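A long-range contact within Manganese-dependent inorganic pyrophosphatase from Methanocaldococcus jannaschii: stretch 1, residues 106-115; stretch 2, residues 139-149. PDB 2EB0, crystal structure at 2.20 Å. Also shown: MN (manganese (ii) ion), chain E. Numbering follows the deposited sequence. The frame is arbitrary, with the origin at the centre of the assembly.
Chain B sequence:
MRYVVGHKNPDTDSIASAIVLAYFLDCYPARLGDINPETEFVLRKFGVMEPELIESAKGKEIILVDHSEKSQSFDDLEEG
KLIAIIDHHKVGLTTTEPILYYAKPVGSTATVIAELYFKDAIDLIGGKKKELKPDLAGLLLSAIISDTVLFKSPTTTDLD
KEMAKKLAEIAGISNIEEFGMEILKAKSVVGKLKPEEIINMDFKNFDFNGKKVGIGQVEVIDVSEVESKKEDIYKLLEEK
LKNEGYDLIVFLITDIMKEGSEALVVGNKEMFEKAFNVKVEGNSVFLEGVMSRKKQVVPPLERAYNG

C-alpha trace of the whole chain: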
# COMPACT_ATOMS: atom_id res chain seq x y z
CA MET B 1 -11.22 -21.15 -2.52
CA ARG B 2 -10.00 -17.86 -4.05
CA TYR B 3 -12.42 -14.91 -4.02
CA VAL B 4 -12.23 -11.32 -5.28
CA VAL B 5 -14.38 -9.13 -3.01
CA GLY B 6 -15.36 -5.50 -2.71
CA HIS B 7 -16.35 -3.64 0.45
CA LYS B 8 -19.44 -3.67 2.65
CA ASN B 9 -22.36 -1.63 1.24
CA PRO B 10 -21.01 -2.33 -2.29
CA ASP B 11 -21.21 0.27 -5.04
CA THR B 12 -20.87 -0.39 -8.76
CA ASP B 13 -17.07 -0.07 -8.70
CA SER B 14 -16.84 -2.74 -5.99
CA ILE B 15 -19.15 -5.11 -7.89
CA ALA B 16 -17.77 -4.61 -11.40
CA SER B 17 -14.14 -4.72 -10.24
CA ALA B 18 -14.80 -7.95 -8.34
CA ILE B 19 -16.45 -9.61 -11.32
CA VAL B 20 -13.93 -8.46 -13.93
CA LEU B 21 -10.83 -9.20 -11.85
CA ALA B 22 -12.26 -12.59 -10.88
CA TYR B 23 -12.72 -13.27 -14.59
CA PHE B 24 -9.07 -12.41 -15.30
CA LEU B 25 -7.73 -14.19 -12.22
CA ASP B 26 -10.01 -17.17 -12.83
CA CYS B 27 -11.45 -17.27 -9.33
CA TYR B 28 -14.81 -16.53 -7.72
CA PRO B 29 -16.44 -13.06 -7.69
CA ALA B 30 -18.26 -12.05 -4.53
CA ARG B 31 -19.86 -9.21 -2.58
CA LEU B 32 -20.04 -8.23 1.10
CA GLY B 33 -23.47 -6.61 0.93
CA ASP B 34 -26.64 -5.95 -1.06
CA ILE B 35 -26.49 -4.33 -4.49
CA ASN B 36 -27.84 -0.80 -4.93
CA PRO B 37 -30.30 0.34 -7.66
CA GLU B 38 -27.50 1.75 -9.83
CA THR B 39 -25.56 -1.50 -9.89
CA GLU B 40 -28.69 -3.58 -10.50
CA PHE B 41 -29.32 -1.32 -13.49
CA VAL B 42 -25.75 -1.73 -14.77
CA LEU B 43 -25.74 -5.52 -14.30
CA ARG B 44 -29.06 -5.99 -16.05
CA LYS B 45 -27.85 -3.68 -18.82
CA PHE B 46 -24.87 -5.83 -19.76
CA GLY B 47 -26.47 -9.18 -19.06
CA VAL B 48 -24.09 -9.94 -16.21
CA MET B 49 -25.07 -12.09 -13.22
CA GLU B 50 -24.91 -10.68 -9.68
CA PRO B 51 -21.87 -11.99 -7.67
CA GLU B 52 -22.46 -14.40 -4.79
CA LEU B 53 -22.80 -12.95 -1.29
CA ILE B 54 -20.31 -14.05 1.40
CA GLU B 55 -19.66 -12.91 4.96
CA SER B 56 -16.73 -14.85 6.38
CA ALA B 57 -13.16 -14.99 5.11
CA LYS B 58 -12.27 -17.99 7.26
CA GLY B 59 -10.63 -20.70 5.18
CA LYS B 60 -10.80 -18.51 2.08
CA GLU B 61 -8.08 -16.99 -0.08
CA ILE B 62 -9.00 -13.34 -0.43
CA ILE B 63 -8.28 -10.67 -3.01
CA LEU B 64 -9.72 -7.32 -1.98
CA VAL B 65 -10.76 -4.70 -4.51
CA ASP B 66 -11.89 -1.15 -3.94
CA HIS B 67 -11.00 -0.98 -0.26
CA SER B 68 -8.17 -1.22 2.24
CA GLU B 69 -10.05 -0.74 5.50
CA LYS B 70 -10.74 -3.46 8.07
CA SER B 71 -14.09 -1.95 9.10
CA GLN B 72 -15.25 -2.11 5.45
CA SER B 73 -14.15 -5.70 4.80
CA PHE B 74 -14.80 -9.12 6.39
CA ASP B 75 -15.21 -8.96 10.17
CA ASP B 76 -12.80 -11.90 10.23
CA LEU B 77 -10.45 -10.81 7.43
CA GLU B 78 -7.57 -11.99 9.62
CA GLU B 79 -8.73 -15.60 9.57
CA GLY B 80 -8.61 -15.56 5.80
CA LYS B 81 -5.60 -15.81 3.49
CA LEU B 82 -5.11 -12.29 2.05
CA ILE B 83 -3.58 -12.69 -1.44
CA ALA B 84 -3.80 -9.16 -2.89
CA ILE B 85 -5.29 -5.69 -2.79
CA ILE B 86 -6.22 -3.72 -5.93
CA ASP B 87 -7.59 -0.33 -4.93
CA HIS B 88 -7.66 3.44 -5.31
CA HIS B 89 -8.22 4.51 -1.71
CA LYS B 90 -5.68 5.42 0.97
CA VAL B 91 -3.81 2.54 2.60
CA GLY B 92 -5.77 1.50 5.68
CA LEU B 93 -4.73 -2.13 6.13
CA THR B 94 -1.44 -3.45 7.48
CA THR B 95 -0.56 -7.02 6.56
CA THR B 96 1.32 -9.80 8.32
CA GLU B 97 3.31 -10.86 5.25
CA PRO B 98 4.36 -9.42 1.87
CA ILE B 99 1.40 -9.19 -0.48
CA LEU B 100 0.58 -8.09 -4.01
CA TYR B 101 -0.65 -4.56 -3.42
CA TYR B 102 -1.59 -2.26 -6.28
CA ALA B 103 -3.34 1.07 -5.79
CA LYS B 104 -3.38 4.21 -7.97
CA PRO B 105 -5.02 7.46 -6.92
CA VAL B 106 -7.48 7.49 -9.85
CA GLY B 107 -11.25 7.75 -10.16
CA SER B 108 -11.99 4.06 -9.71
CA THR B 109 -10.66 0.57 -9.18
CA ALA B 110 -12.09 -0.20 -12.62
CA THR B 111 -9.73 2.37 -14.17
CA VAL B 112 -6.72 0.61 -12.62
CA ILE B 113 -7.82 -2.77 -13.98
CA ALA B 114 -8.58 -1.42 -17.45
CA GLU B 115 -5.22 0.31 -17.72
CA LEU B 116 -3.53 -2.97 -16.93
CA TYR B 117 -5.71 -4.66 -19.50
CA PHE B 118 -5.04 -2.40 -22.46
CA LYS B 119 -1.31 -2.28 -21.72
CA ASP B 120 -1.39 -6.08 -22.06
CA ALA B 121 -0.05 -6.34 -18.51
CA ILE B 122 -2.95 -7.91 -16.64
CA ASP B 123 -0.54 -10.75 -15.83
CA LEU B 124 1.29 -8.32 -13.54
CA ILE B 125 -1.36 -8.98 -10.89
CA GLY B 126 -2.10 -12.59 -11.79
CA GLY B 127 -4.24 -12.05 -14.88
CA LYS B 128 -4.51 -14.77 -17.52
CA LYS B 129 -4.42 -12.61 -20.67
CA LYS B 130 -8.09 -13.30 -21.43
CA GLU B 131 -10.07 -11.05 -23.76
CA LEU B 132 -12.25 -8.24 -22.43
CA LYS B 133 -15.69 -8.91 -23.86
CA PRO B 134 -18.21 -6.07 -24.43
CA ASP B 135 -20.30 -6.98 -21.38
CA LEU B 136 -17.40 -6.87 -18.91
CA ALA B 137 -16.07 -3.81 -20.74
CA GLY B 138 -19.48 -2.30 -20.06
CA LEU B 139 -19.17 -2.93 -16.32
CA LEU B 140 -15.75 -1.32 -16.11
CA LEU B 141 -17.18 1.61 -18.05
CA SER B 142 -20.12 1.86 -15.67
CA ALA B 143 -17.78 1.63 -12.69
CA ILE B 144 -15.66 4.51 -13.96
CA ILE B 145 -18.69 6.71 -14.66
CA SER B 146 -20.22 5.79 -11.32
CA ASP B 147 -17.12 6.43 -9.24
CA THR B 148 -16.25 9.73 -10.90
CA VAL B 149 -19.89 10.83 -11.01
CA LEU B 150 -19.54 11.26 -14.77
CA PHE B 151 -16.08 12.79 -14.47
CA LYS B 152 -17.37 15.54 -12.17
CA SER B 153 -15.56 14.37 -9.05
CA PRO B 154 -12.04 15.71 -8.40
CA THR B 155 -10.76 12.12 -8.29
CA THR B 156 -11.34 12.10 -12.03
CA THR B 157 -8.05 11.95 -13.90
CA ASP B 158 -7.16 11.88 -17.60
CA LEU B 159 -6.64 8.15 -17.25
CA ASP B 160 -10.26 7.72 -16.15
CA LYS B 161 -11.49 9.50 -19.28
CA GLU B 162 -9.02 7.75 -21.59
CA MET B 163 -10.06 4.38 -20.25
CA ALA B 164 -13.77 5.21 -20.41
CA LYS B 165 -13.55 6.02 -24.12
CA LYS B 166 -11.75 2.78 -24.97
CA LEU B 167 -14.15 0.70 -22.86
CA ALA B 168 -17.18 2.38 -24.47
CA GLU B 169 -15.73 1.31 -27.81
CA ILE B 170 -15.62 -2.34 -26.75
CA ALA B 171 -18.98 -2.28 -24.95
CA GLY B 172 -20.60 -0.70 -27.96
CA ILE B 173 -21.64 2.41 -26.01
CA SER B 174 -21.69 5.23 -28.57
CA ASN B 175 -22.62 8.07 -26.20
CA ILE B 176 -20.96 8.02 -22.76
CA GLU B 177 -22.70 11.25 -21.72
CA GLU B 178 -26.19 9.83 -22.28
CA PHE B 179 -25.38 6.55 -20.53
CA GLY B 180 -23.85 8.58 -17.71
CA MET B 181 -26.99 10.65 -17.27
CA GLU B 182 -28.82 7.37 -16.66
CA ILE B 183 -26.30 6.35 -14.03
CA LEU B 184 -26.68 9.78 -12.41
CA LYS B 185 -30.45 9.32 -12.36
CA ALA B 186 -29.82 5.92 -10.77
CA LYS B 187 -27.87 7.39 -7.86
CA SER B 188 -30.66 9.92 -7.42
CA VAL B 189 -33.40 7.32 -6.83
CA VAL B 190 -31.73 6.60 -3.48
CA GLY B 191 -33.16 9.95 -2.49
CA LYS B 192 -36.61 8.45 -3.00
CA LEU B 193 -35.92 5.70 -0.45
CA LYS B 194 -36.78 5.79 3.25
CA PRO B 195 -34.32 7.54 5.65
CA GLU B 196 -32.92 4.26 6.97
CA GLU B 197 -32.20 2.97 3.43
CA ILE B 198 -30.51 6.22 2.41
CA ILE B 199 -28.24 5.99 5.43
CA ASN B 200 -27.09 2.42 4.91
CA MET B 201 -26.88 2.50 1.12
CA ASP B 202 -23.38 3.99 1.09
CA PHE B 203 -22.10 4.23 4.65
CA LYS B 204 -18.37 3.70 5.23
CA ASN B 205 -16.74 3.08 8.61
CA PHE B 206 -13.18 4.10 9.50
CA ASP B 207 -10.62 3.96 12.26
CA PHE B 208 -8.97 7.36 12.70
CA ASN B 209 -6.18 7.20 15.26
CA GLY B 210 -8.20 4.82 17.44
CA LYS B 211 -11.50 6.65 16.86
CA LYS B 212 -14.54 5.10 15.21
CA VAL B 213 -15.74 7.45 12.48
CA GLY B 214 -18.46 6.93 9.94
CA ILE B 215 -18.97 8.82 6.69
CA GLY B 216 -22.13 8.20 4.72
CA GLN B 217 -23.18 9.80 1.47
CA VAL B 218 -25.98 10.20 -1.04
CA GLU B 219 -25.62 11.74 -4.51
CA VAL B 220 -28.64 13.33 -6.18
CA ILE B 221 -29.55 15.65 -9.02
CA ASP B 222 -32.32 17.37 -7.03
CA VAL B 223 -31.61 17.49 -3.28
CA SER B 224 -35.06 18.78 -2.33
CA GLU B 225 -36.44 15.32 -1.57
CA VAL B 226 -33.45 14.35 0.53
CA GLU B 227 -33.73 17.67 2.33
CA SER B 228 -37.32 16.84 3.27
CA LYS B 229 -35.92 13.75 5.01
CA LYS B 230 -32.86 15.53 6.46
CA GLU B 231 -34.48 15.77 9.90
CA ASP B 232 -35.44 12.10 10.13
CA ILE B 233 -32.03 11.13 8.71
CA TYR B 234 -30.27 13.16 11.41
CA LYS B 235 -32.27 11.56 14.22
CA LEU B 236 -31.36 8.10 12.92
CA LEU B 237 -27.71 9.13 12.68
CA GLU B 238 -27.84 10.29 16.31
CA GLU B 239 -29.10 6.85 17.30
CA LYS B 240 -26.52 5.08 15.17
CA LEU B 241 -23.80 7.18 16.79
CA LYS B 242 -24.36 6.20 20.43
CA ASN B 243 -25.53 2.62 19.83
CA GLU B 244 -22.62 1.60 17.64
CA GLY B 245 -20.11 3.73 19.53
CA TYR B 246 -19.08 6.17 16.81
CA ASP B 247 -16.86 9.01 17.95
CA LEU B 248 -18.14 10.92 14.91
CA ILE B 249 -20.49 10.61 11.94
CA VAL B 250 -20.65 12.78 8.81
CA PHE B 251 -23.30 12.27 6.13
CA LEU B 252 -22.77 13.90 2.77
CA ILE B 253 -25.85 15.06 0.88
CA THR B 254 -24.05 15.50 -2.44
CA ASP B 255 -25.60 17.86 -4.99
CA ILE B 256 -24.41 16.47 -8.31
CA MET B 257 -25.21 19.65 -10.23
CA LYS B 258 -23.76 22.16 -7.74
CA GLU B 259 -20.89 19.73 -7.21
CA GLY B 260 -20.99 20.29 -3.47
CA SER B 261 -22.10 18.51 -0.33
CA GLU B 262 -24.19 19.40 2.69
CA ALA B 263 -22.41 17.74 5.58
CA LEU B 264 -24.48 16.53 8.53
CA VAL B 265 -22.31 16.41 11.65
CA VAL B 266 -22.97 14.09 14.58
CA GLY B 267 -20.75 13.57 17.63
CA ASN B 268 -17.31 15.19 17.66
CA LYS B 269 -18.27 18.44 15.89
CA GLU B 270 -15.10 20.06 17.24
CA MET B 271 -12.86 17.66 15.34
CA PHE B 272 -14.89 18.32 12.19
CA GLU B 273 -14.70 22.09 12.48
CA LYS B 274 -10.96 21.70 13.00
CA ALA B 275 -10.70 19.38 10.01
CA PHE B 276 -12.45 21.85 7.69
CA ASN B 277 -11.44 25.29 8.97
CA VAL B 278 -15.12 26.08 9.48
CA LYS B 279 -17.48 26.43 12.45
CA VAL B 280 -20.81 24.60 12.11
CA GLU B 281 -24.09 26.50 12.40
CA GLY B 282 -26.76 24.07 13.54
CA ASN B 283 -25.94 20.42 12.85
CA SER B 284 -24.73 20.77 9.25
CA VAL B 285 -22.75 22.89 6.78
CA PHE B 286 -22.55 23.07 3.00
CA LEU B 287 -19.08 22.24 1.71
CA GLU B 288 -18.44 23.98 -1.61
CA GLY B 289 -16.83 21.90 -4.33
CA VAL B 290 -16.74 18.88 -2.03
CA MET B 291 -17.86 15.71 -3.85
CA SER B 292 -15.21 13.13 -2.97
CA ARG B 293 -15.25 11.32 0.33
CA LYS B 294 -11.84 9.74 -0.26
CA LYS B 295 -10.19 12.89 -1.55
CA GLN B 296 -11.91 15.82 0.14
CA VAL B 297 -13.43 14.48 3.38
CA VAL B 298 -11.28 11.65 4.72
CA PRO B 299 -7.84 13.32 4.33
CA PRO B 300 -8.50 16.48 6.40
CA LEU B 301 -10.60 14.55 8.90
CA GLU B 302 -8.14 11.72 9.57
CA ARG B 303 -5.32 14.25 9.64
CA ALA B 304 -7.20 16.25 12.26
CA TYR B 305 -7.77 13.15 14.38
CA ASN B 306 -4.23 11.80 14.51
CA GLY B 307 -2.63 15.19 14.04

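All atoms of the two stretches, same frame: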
# COMPACT_ATOMS: atom_id res chain seq x y z
N VAL B 106 -6.63 7.10 -8.72
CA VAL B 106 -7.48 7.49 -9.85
C VAL B 106 -8.95 7.50 -9.45
O VAL B 106 -9.29 7.33 -8.28
CB VAL B 106 -7.30 6.55 -11.06
CG1 VAL B 106 -5.97 6.82 -11.74
CG2 VAL B 106 -7.39 5.10 -10.62
N GLY B 107 -9.83 7.69 -10.44
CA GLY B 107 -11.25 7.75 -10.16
C GLY B 107 -11.92 6.46 -9.71
O GLY B 107 -12.93 6.51 -9.01
N SER B 108 -11.37 5.32 -10.09
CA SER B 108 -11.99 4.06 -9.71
C SER B 108 -11.07 2.88 -9.83
O SER B 108 -10.06 2.92 -10.54
CB SER B 108 -13.22 3.78 -10.57
OG SER B 108 -12.82 3.37 -11.87
N THR B 109 -11.43 1.80 -9.13
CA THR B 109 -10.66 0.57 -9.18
C THR B 109 -10.74 0.02 -10.60
O THR B 109 -9.79 -0.59 -11.10
CB THR B 109 -11.22 -0.46 -8.19
OG1 THR B 109 -11.20 0.10 -6.86
CG2 THR B 109 -10.39 -1.73 -8.22
N ALA B 110 -11.88 0.26 -11.26
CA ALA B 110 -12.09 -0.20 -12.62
C ALA B 110 -11.05 0.40 -13.57
O ALA B 110 -10.55 -0.28 -14.46
CB ALA B 110 -13.51 0.16 -13.08
N THR B 111 -10.73 1.68 -13.36
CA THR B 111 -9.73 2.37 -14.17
C THR B 111 -8.38 1.65 -14.07
O THR B 111 -7.72 1.43 -15.08
CB THR B 111 -9.55 3.83 -13.70
OG1 THR B 111 -10.79 4.52 -13.82
CG2 THR B 111 -8.50 4.55 -14.55
N VAL B 112 -7.98 1.30 -12.85
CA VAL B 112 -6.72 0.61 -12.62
C VAL B 112 -6.66 -0.71 -13.40
O VAL B 112 -5.65 -1.04 -14.02
CB VAL B 112 -6.54 0.27 -11.13
CG1 VAL B 112 -5.21 -0.46 -10.93
CG2 VAL B 112 -6.60 1.52 -10.30
N ILE B 113 -7.74 -1.48 -13.32
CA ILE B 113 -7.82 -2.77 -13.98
C ILE B 113 -7.78 -2.64 -15.50
O ILE B 113 -7.10 -3.40 -16.18
CB ILE B 113 -9.10 -3.52 -13.56
CG1 ILE B 113 -9.04 -3.82 -12.06
CG2 ILE B 113 -9.25 -4.82 -14.35
CD1 ILE B 113 -10.29 -4.48 -11.51
N ALA B 114 -8.51 -1.65 -16.02
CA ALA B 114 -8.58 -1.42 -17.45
C ALA B 114 -7.23 -0.99 -18.01
O ALA B 114 -6.84 -1.40 -19.11
CB ALA B 114 -9.64 -0.36 -17.76
N GLU B 115 -6.52 -0.16 -17.25
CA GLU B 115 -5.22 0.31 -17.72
C GLU B 115 -4.27 -0.87 -17.82
O GLU B 115 -3.44 -0.93 -18.72
CB GLU B 115 -4.64 1.37 -16.80
CG GLU B 115 -3.21 1.73 -17.16
CD GLU B 115 -2.65 2.82 -16.29
OE1 GLU B 115 -2.82 2.75 -15.06
OE2 GLU B 115 -2.02 3.75 -16.84
N LEU B 139 -19.17 -3.08 -17.77
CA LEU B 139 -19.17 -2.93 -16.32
C LEU B 139 -18.06 -1.99 -15.87
O LEU B 139 -18.26 -1.15 -15.00
CB LEU B 139 -18.97 -4.27 -15.60
CG LEU B 139 -19.97 -5.41 -15.73
CD1 LEU B 139 -19.61 -6.44 -14.67
CD2 LEU B 139 -21.41 -4.93 -15.53
N LEU B 140 -16.88 -2.16 -16.46
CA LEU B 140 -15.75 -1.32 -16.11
C LEU B 140 -16.10 0.12 -16.45
O LEU B 140 -15.78 1.05 -15.69
CB LEU B 140 -14.50 -1.74 -16.89
CG LEU B 140 -13.89 -3.10 -16.57
CD1 LEU B 140 -12.60 -3.26 -17.39
CD2 LEU B 140 -13.61 -3.21 -15.08
N LEU B 141 -16.76 0.29 -17.59
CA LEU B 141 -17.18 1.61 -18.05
C LEU B 141 -18.14 2.20 -17.03
O LEU B 141 -17.98 3.34 -16.62
CB LEU B 141 -17.90 1.49 -19.40
CG LEU B 141 -18.57 2.79 -19.88
CD1 LEU B 141 -17.58 3.94 -19.83
CD2 LEU B 141 -19.08 2.58 -21.30
N SER B 142 -19.13 1.42 -16.64
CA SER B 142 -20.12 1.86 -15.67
C SER B 142 -19.45 2.23 -14.35
O SER B 142 -19.79 3.23 -13.72
CB SER B 142 -21.15 0.76 -15.44
OG SER B 142 -21.67 0.30 -16.67
N ALA B 143 -18.50 1.40 -13.94
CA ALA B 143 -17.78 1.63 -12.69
C ALA B 143 -17.06 2.97 -12.73
O ALA B 143 -17.11 3.73 -11.76
CB ALA B 143 -16.78 0.50 -12.44
N ILE B 144 -16.38 3.26 -13.83
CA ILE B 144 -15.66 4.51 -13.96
C ILE B 144 -16.63 5.69 -13.87
O ILE B 144 -16.42 6.62 -13.09
CB ILE B 144 -14.86 4.57 -15.28
CG1 ILE B 144 -13.82 3.44 -15.30
CG2 ILE B 144 -14.16 5.91 -15.41
CD1 ILE B 144 -12.88 3.46 -16.49
N ILE B 145 -17.70 5.65 -14.66
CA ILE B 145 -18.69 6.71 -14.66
C ILE B 145 -19.30 6.88 -13.27
O ILE B 145 -19.50 7.99 -12.80
CB ILE B 145 -19.82 6.42 -15.66
CG1 ILE B 145 -19.30 6.59 -17.09
CG2 ILE B 145 -21.02 7.34 -15.37
CD1 ILE B 145 -20.22 6.04 -18.16
N SER B 146 -19.61 5.76 -12.63
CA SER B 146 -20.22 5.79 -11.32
C SER B 146 -19.31 6.41 -10.28
O SER B 146 -19.71 7.31 -9.55
CB SER B 146 -20.58 4.37 -10.87
OG SER B 146 -20.96 4.38 -9.51
N ASP B 147 -18.08 5.93 -10.22
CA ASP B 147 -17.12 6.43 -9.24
C ASP B 147 -16.72 7.89 -9.41
O ASP B 147 -16.49 8.60 -8.43
CB ASP B 147 -15.89 5.53 -9.25
CG ASP B 147 -15.72 4.79 -7.95
OD1 ASP B 147 -16.74 4.35 -7.37
OD2 ASP B 147 -14.57 4.65 -7.50
N THR B 148 -16.64 8.35 -10.65
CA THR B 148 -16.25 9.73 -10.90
C THR B 148 -17.47 10.63 -10.98
O THR B 148 -17.34 11.85 -11.06
CB THR B 148 -15.45 9.85 -12.21
OG1 THR B 148 -16.25 9.40 -13.32
CG2 THR B 148 -14.19 9.03 -12.12
N VAL B 149 -18.66 10.05 -10.91
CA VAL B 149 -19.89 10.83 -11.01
C VAL B 149 -19.84 11.55 -12.36
O VAL B 149 -19.97 12.77 -12.45
CB VAL B 149 -20.01 11.88 -9.89
CG1 VAL B 149 -21.41 12.48 -9.90
CG2 VAL B 149 -19.69 11.24 -8.54
MN MN E . -14.22 2.76 -6.07
O HOH W 1 -13.42 8.37 -6.96

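Small residues lie where the helices come close. Helices 109-115 and 139-148 run roughly antiparallel, at 140°, and their axes approach to 8.4 Å. The bump is Ala110. Its methyl sits in a hollow lined by Leu140, Ala143 and Ile144: CB of Ala110 lies 3.3 Å from CB of Ala143, 3.6 Å from the backbone O of Leu140 and 4.0 Å from CG1 of Ile144. The backbones are close here: CA of Ala110 is 5.2 Å from CA of Leu140. One turn on, Ala114 leaves space that Leu140 fills, CD1 of Leu140 resting 4.2 Å from CB of Ala114.

The CA-to-CB bond of Ile144 points sideways, but the side chain reaches across, with CG1 of Ile144 3.5 Å from OG1 of Thr111 and 3.6 Å from OG of Ser108. Ser108 OG donates to Thr111 OG1 (3.0 Å), a bond within stretch 1, so the two hydroxyls beside Ile144 are paired with each other.

At the far end, Gly107 packs its CA 3.8 Å from CG2 of Thr148; a CB there would clash with that methyl. No hydrogen bond joins the stretches directly. Gly107 O and Asp147 OD2, both acceptors, stand 2.9 Å apart, while OD2 of Asp147 binds manganese at 2.4 Å. A water donates to Gly107 O and, weakly, to Asp147 O.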